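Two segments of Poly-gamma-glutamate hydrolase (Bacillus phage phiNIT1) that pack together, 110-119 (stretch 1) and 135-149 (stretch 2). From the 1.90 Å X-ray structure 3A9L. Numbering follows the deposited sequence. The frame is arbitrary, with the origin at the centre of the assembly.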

ATOM      1  N   ASN A 110     -12.439 -29.462   9.654  1.00 29.03           N
ATOM      2  CA  ASN A 110     -11.056 -29.952   9.673  1.00 28.44           C
ATOM      3  C   ASN A 110     -10.106 -28.826   9.493  1.00 27.91           C
ATOM      4  O   ASN A 110     -10.271 -28.031   8.579  1.00 27.57           O
ATOM      5  N   LYS A 111      -9.083 -28.820  10.341  1.00 26.83           N
ATOM      6  CA  LYS A 111      -7.918 -27.966  10.165  1.00 26.25           C
ATOM      7  C   LYS A 111      -6.941 -28.568   9.161  1.00 25.64           C
ATOM      8  O   LYS A 111      -6.351 -29.641   9.397  1.00 24.26           O
ATOM      9  N   ASN A 112      -6.777 -27.865   8.041  1.00 24.35           N
ATOM     10  CA  ASN A 112      -5.878 -28.290   7.006  1.00 24.00           C
ATOM     11  C   ASN A 112      -5.422 -27.149   6.120  1.00 23.61           C
ATOM     12  O   ASN A 112      -6.135 -26.149   5.959  1.00 24.32           O
ATOM     13  N   THR A 113      -4.242 -27.331   5.537  1.00 23.49           N
ATOM     14  CA  THR A 113      -3.704 -26.454   4.516  1.00 23.53           C
ATOM     15  C   THR A 113      -3.273 -27.274   3.289  1.00 23.46           C
ATOM     16  O   THR A 113      -2.521 -28.239   3.425  1.00 23.22           O
ATOM     17  N   LEU A 114      -3.767 -26.852   2.117  1.00 23.33           N
ATOM     18  CA  LEU A 114      -3.540 -27.503   0.834  1.00 23.26           C
ATOM     19  C   LEU A 114      -2.686 -26.575  -0.014  1.00 24.40           C
ATOM     20  O   LEU A 114      -3.129 -25.484  -0.425  1.00 23.21           O
ATOM     21  N   VAL A 115      -1.445 -27.006  -0.245  1.00 23.04           N
ATOM     22  CA  VAL A 115      -0.427 -26.146  -0.843  1.00 23.11           C
ATOM     23  C   VAL A 115      -0.161 -26.567  -2.292  1.00 23.44           C
ATOM     24  O   VAL A 115       0.153 -27.727  -2.562  1.00 23.95           O
ATOM     25  N   GLY A 116      -0.272 -25.619  -3.213  1.00 21.95           N
ATOM     26  CA  GLY A 116       0.051 -25.898  -4.602  1.00 22.04           C
ATOM     27  C   GLY A 116       0.799 -24.753  -5.221  1.00 20.94           C
ATOM     28  O   GLY A 116       1.459 -23.977  -4.524  1.00 20.60           O
ATOM     29  N   GLY A 117       0.664 -24.615  -6.530  1.00 20.87           N
ATOM     30  CA  GLY A 117       1.402 -23.612  -7.261  1.00 20.81           C
ATOM     31  C   GLY A 117       2.514 -24.308  -8.038  1.00 21.05           C
ATOM     32  O   GLY A 117       2.753 -25.506  -7.839  1.00 19.93           O
ATOM     33  N   LEU A 118       3.195 -23.569  -8.917  1.00 20.81           N
ATOM     34  CA  LEU A 118       4.262 -24.161  -9.756  1.00 21.38           C
ATOM     35  C   LEU A 118       5.640 -24.103  -9.114  1.00 21.88           C
ATOM     36  O   LEU A 118       6.552 -24.803  -9.553  1.00 22.57           O
ATOM     37  N   ASN A 119       5.817 -23.298  -8.064  1.00 21.92           N
ATOM     38  CA  ASN A 119       7.097 -23.327  -7.347  1.00 21.11           C
ATOM     39  C   ASN A 119       7.199 -24.541  -6.406  1.00 20.49           C
ATOM     40  O   ASN A 119       6.886 -24.438  -5.238  1.00 20.10           O
ATOM     41  N   ILE A 135       1.348 -28.348  12.359  1.00 25.96           N
ATOM     42  CA  ILE A 135       0.242 -27.757  11.616  1.00 25.40           C
ATOM     43  C   ILE A 135      -0.004 -28.598  10.384  1.00 25.26           C
ATOM     44  O   ILE A 135       0.912 -28.849   9.598  1.00 25.34           O
ATOM     45  N   ALA A 136      -1.248 -29.045  10.263  1.00 25.26           N
ATOM     46  CA  ALA A 136      -1.704 -29.917   9.206  1.00 25.77           C
ATOM     47  C   ALA A 136      -1.484 -29.234   7.874  1.00 25.48           C
ATOM     48  O   ALA A 136      -1.887 -28.087   7.684  1.00 27.20           O
ATOM     49  N   ALA A 137      -0.805 -29.924   6.971  1.00 25.05           N
ATOM     50  CA  ALA A 137      -0.485 -29.379   5.666  1.00 24.12           C
ATOM     51  C   ALA A 137      -0.111 -30.473   4.678  1.00 24.00           C
ATOM     52  O   ALA A 137       0.629 -31.414   5.009  1.00 24.96           O
ATOM     53  N   GLU A 138      -0.636 -30.369   3.464  1.00 23.91           N
ATOM     54  CA  GLU A 138      -0.279 -31.330   2.409  1.00 23.58           C
ATOM     55  C   GLU A 138      -0.230 -30.688   1.029  1.00 23.28           C
ATOM     56  O   GLU A 138      -0.812 -29.613   0.811  1.00 23.51           O
ATOM     57  N   VAL A 139       0.451 -31.357   0.097  1.00 23.82           N
ATOM     58  CA  VAL A 139       0.399 -30.979  -1.342  1.00 23.72           C
ATOM     59  C   VAL A 139      -1.027 -31.152  -1.851  1.00 23.28           C
ATOM     60  O   VAL A 139      -1.647 -32.182  -1.647  1.00 21.75           O
ATOM     61  N   ALA A 140      -1.552 -30.086  -2.448  1.00 23.32           N
ATOM     62  CA  ALA A 140      -2.871 -30.088  -3.056  1.00 24.12           C
ATOM     63  C   ALA A 140      -2.965 -31.098  -4.220  1.00 25.27           C
ATOM     64  O   ALA A 140      -2.037 -31.214  -5.030  1.00 23.55           O
ATOM     65  N   THR A 141      -4.126 -31.749  -4.329  1.00 27.18           N
ATOM     66  CA  THR A 141      -4.366 -32.835  -5.312  1.00 28.74           C
ATOM     67  C   THR A 141      -5.687 -32.848  -6.109  1.00 30.28           C
ATOM     68  O   THR A 141      -5.645 -32.717  -7.326  1.00 31.24           O
ATOM     69  N   ASP A 142      -6.845 -33.071  -5.486  1.00 31.98           N
ATOM     70  CA  ASP A 142      -8.079 -33.001  -6.303  1.00 32.60           C
ATOM     71  C   ASP A 142      -8.371 -31.573  -6.812  1.00 32.36           C
ATOM     72  O   ASP A 142      -8.755 -31.380  -7.968  1.00 33.15           O
ATOM     73  N   ARG A 143      -8.131 -30.597  -5.937  1.00 32.42           N
ATOM     74  CA  ARG A 143      -8.501 -29.202  -6.100  1.00 31.67           C
ATOM     75  C   ARG A 143      -7.332 -28.335  -5.641  1.00 31.33           C
ATOM     76  O   ARG A 143      -6.427 -28.807  -4.920  1.00 31.72           O
ATOM     77  N   PHE A 144      -7.352 -27.071  -6.047  1.00 29.94           N
ATOM     78  CA  PHE A 144      -6.390 -26.062  -5.559  1.00 29.56           C
ATOM     79  C   PHE A 144      -4.931 -26.357  -5.903  1.00 27.78           C
ATOM     80  O   PHE A 144      -4.019 -25.920  -5.195  1.00 28.02           O
ATOM     81  N   THR A 145      -4.702 -27.111  -6.967  1.00 25.84           N
ATOM     82  CA  THR A 145      -3.329 -27.489  -7.315  1.00 24.32           C
ATOM     83  C   THR A 145      -2.581 -26.321  -7.943  1.00 22.75           C
ATOM     84  O   THR A 145      -1.348 -26.267  -7.890  1.00 21.43           O
ATOM     85  N   ALA A 146      -3.333 -25.405  -8.554  1.00 22.20           N
ATOM     86  CA  ALA A 146      -2.747 -24.215  -9.214  1.00 21.31           C
ATOM     87  C   ALA A 146      -1.478 -24.459 -10.038  1.00 20.70           C
ATOM     88  O   ALA A 146      -0.416 -23.912  -9.737  1.00 20.75           O
ATOM     89  N   THR A 147      -1.547 -25.300 -11.067  1.00 20.94           N
ATOM     90  CA  THR A 147      -0.372 -25.524 -11.905  1.00 21.16           C
ATOM     91  C   THR A 147      -0.562 -24.927 -13.297  1.00 21.12           C
ATOM     92  O   THR A 147       0.171 -25.242 -14.200  1.00 22.86           O
ATOM     93  N   ASP A 148      -1.564 -24.066 -13.435  1.00 21.30           N
ATOM     94  CA  ASP A 148      -1.902 -23.396 -14.694  1.00 20.11           C
ATOM     95  C   ASP A 148      -1.213 -22.071 -14.723  1.00 19.29           C
ATOM     96  O   ASP A 148      -0.770 -21.624 -13.682  1.00 18.88           O
ATOM     97  N   PRO A 149      -1.150 -21.398 -15.906  1.00 20.14           N
ATOM     98  CA  PRO A 149      -0.406 -20.129 -16.008  1.00 20.00           C
ATOM     99  C   PRO A 149      -1.230 -18.860 -15.772  1.00 21.02           C
ATOM    100  O   PRO A 149      -0.669 -17.747 -15.752  1.00 21.29           O
TER

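This is a short parallel strand pairing, held mainly by backbone hydrogen bonds and backed by one leucine-centred apolar patch, a side-chain amide-carboxylate bond and several waters. Three strong bonds set the register. Glu 138 N donates to Thr 113 O at 2.8 Å, Val 115 N to Glu 138 O at 2.9 Å, and Ala 140 N to Val 115 O at 2.9 Å.

Leu 114 is the most covered residue of the contact. It is m at chi1 and t at chi2, and lies on the same sheet face as Glu 138. Its CD2 packs 3.6 Å from Glu 138 CG, so the aliphatic part of the glutamate serves as an apolar surface. Leu 114 CD1 lies 3.9 Å from Phe 144 CD2, at the edge of the ring. The same methyl is 3.6 Å from Arg 143 NE. Ala 140 points toward stretch 1, and its CB sits 4.2 Å from Leu 114 CB. Phe 144 also points toward stretch 1, with chi1 m.

The polar pair lies nearer the start of the strands. Asn 112 (chi1 t) starts out sideways, but its end reaches across. Asn 112 ND2 donates to Glu 138 OE2 at 2.7 Å, nearly in line. Glu 138 is p at chi1 and t at chi2, and its end likewise comes nearer to stretch 1. Water 1 ties the same two side chains together, donating to Asn 112 OD1 at 2.8 Å and to Glu 138 OE2 at 2.9 Å. Ala 136 points toward stretch 1, and its CB lies 3.2 Å from Lys 111 O.

Thr 113 is m and points sideways. Its OG1 donates to water 2 at 2.6 Å, and that water donates to Ala 136 O at 2.4 Å. Val 115 (t) also points sideways, while Val 139 (t) points away, so these paired side chains diverge.

At the end of the strand, Gly 116 lets the backbones come close. An ideal CB on Gly 116 would lie 2.5 Å from Thr 145 O and 2.8 Å from Phe 144 O, a clash with both. Gly 117, just past the strand, has backbone angles that themselves call for glycine. Gly 117 N donates to Thr 145 O at 2.9 Å. Water 4 donates to Gly 117 O at 2.8 Å and weakly to Thr 145 O at 3.4 Å.

Leu 118 (m, t) closes the contact. Its CD2 lies 3.5 Å from Thr 147 CB and 3.4 Å from Thr 147 O. Thr 147 is p and points sideways.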

ATOM      1  CB  ASN A 110     -10.769 -30.911   8.521  1.00 29.04           C
ATOM      2  CG  ASN A 110     -11.729 -32.021   8.466  1.00 30.66           C
ATOM      3  OD1 ASN A 110     -11.584 -32.997   9.188  1.00 35.92           O
ATOM      4  ND2 ASN A 110     -12.741 -31.885   7.626  1.00 29.30           N
ATOM      5  CB  LYS A 111      -7.238 -27.732  11.514  1.00 26.50           C
ATOM      6  CG  LYS A 111      -8.101 -26.937  12.487  1.00 24.44           C
ATOM      7  CD  LYS A 111      -7.239 -26.145  13.479  1.00 26.66           C
ATOM      8  CE  LYS A 111      -6.325 -27.073  14.285  1.00 29.43           C
ATOM      9  NZ  LYS A 111      -5.824 -26.381  15.512  1.00 31.28           N
ATOM     10  CB  ASN A 112      -6.543 -29.380   6.153  1.00 24.64           C
ATOM     11  CG  ASN A 112      -5.544 -30.280   5.524  1.00 23.18           C
ATOM     12  OD1 ASN A 112      -4.360 -30.133   5.737  1.00 27.72           O
ATOM     13  ND2 ASN A 112      -6.013 -31.234   4.736  1.00 25.61           N
ATOM     14  CB  THR A 113      -2.508 -25.632   5.047  1.00 22.98           C
ATOM     15  OG1 THR A 113      -2.953 -24.801   6.140  1.00 23.32           O
ATOM     16  CG2 THR A 113      -1.930 -24.762   3.935  1.00 24.57           C
ATOM     17  CB  LEU A 114      -4.877 -27.836   0.132  1.00 23.59           C
ATOM     18  CG  LEU A 114      -5.964 -28.526   0.985  1.00 24.46           C
ATOM     19  CD1 LEU A 114      -7.304 -28.551   0.265  1.00 26.54           C
ATOM     20  CD2 LEU A 114      -5.534 -29.948   1.373  1.00 24.05           C
ATOM     21  CB  VAL A 115       0.889 -26.209  -0.033  1.00 22.87           C
ATOM     22  CG1 VAL A 115       1.852 -25.096  -0.456  1.00 22.30           C
ATOM     23  CG2 VAL A 115       0.604 -26.115   1.464  1.00 23.02           C
ATOM     24  CB  LEU A 118       4.289 -23.527 -11.168  1.00 21.37           C
ATOM     25  CG  LEU A 118       3.102 -23.903 -12.075  1.00 20.27           C
ATOM     26  CD1 LEU A 118       3.046 -22.986 -13.266  1.00 21.15           C
ATOM     27  CD2 LEU A 118       3.105 -25.417 -12.483  1.00 23.21           C
ATOM     28  CB  ASN A 119       7.351 -22.018  -6.593  1.00 21.10           C
ATOM     29  CG  ASN A 119       8.771 -21.932  -6.042  1.00 21.86           C
ATOM     30  OD1 ASN A 119       9.482 -22.935  -5.959  1.00 20.72           O
ATOM     31  ND2 ASN A 119       9.185 -20.732  -5.663  1.00 17.93           N
ATOM     32  CB  ILE A 135       0.548 -26.302  11.198  1.00 25.31           C
ATOM     33  CG1 ILE A 135       0.580 -25.407  12.442  1.00 26.50           C
ATOM     34  CG2 ILE A 135      -0.513 -25.787  10.228  1.00 24.20           C
ATOM     35  CD1 ILE A 135       1.625 -24.311  12.356  1.00 24.43           C
ATOM     36  CB  ALA A 136      -3.169 -30.240   9.410  1.00 25.61           C
ATOM     37  CB  ALA A 137       0.625 -28.330   5.788  1.00 23.39           C
ATOM     38  CB  GLU A 138      -1.265 -32.506   2.389  1.00 24.14           C
ATOM     39  CG  GLU A 138      -2.664 -32.068   2.041  1.00 24.98           C
ATOM     40  CD  GLU A 138      -3.687 -33.110   2.370  1.00 28.28           C
ATOM     41  OE1 GLU A 138      -3.825 -34.086   1.597  1.00 33.47           O
ATOM     42  OE2 GLU A 138      -4.344 -32.948   3.402  1.00 29.92           O
ATOM     43  CB  VAL A 139       1.433 -31.751  -2.231  1.00 23.76           C
ATOM     44  CG1 VAL A 139       1.178 -31.510  -3.763  1.00 25.33           C
ATOM     45  CG2 VAL A 139       2.818 -31.341  -1.877  1.00 22.10           C
ATOM     46  CB  ALA A 140      -3.176 -28.719  -3.552  1.00 23.55           C
ATOM     47  CB  THR A 141      -4.216 -34.212  -4.690  1.00 28.82           C
ATOM     48  OG1 THR A 141      -5.060 -34.288  -3.523  1.00 29.58           O
ATOM     49  CG2 THR A 141      -2.739 -34.494  -4.354  1.00 27.29           C
ATOM     50  CB  ASP A 142      -9.352 -33.663  -5.686  1.00 32.97           C
ATOM     51  CG  ASP A 142      -9.174 -34.187  -4.251  1.00 35.24           C
ATOM     52  OD1 ASP A 142      -8.841 -33.411  -3.316  1.00 35.21           O
ATOM     53  OD2 ASP A 142      -9.449 -35.398  -4.053  1.00 36.17           O
ATOM     54  CB  ARG A 143      -9.704 -28.893  -5.205  1.00 32.48           C
ATOM     55  CG  ARG A 143      -9.427 -29.206  -3.742  1.00 33.38           C
ATOM     56  CD  ARG A 143     -10.556 -28.885  -2.793  1.00 35.66           C
ATOM     57  NE  ARG A 143     -10.280 -29.473  -1.479  1.00 36.29           N
ATOM     58  CZ  ARG A 143     -11.050 -29.342  -0.398  1.00 38.47           C
ATOM     59  NH1 ARG A 143     -12.167 -28.615  -0.436  1.00 37.85           N
ATOM     60  NH2 ARG A 143     -10.694 -29.937   0.738  1.00 39.81           N
ATOM     61  CB  PHE A 144      -6.515 -25.897  -4.047  1.00 29.91           C
ATOM     62  CG  PHE A 144      -7.893 -25.500  -3.586  1.00 31.59           C
ATOM     63  CD1 PHE A 144      -8.643 -24.564  -4.291  1.00 34.65           C
ATOM     64  CD2 PHE A 144      -8.428 -26.053  -2.444  1.00 31.90           C
ATOM     65  CE1 PHE A 144      -9.928 -24.199  -3.851  1.00 35.08           C
ATOM     66  CE2 PHE A 144      -9.713 -25.705  -2.000  1.00 32.47           C
ATOM     67  CZ  PHE A 144     -10.453 -24.768  -2.695  1.00 33.38           C
ATOM     68  CB  THR A 145      -3.233 -28.702  -8.281  1.00 23.95           C
ATOM     69  OG1 THR A 145      -3.732 -28.330  -9.562  1.00 23.96           O
ATOM     70  CG2 THR A 145      -3.989 -29.911  -7.760  1.00 25.51           C
ATOM     71  CB  ALA A 146      -2.500 -23.122  -8.163  1.00 21.90           C
ATOM     72  CB  THR A 147       0.009 -27.023 -12.037  1.00 21.07           C
ATOM     73  OG1 THR A 147      -1.067 -27.742 -12.669  1.00 21.05           O
ATOM     74  CG2 THR A 147       0.363 -27.615 -10.649  1.00 22.32           C
ATOM     75  CB  ASP A 148      -3.414 -23.182 -14.758  1.00 19.64           C
ATOM     76  CG  ASP A 148      -3.915 -22.376 -13.605  1.00 18.98           C
ATOM     77  OD1 ASP A 148      -4.166 -22.935 -12.497  1.00 18.53           O
ATOM     78  OD2 ASP A 148      -4.059 -21.168 -13.804  1.00 21.41           O
ATOM     79  CB  PRO A 149       0.070 -20.144 -17.459  1.00 20.32           C
ATOM     80  CG  PRO A 149      -1.137 -20.711 -18.186  1.00 20.87           C
ATOM     81  CD  PRO A 149      -1.537 -21.885 -17.245  1.00 20.32           C
TER
HETATM   82  O   HOH W   1      -2.482 -32.184   5.475  1.00 26.92           O
HETATM   83  O   HOH W   2      -3.397 -26.274   8.281  1.00 25.38           O
HETATM   84  O   HOH W   3      -3.225 -24.592  -2.944  1.00 22.17           O
HETATM   85  O   HOH W   4       1.493 -27.785  -6.757  1.00 23.94           O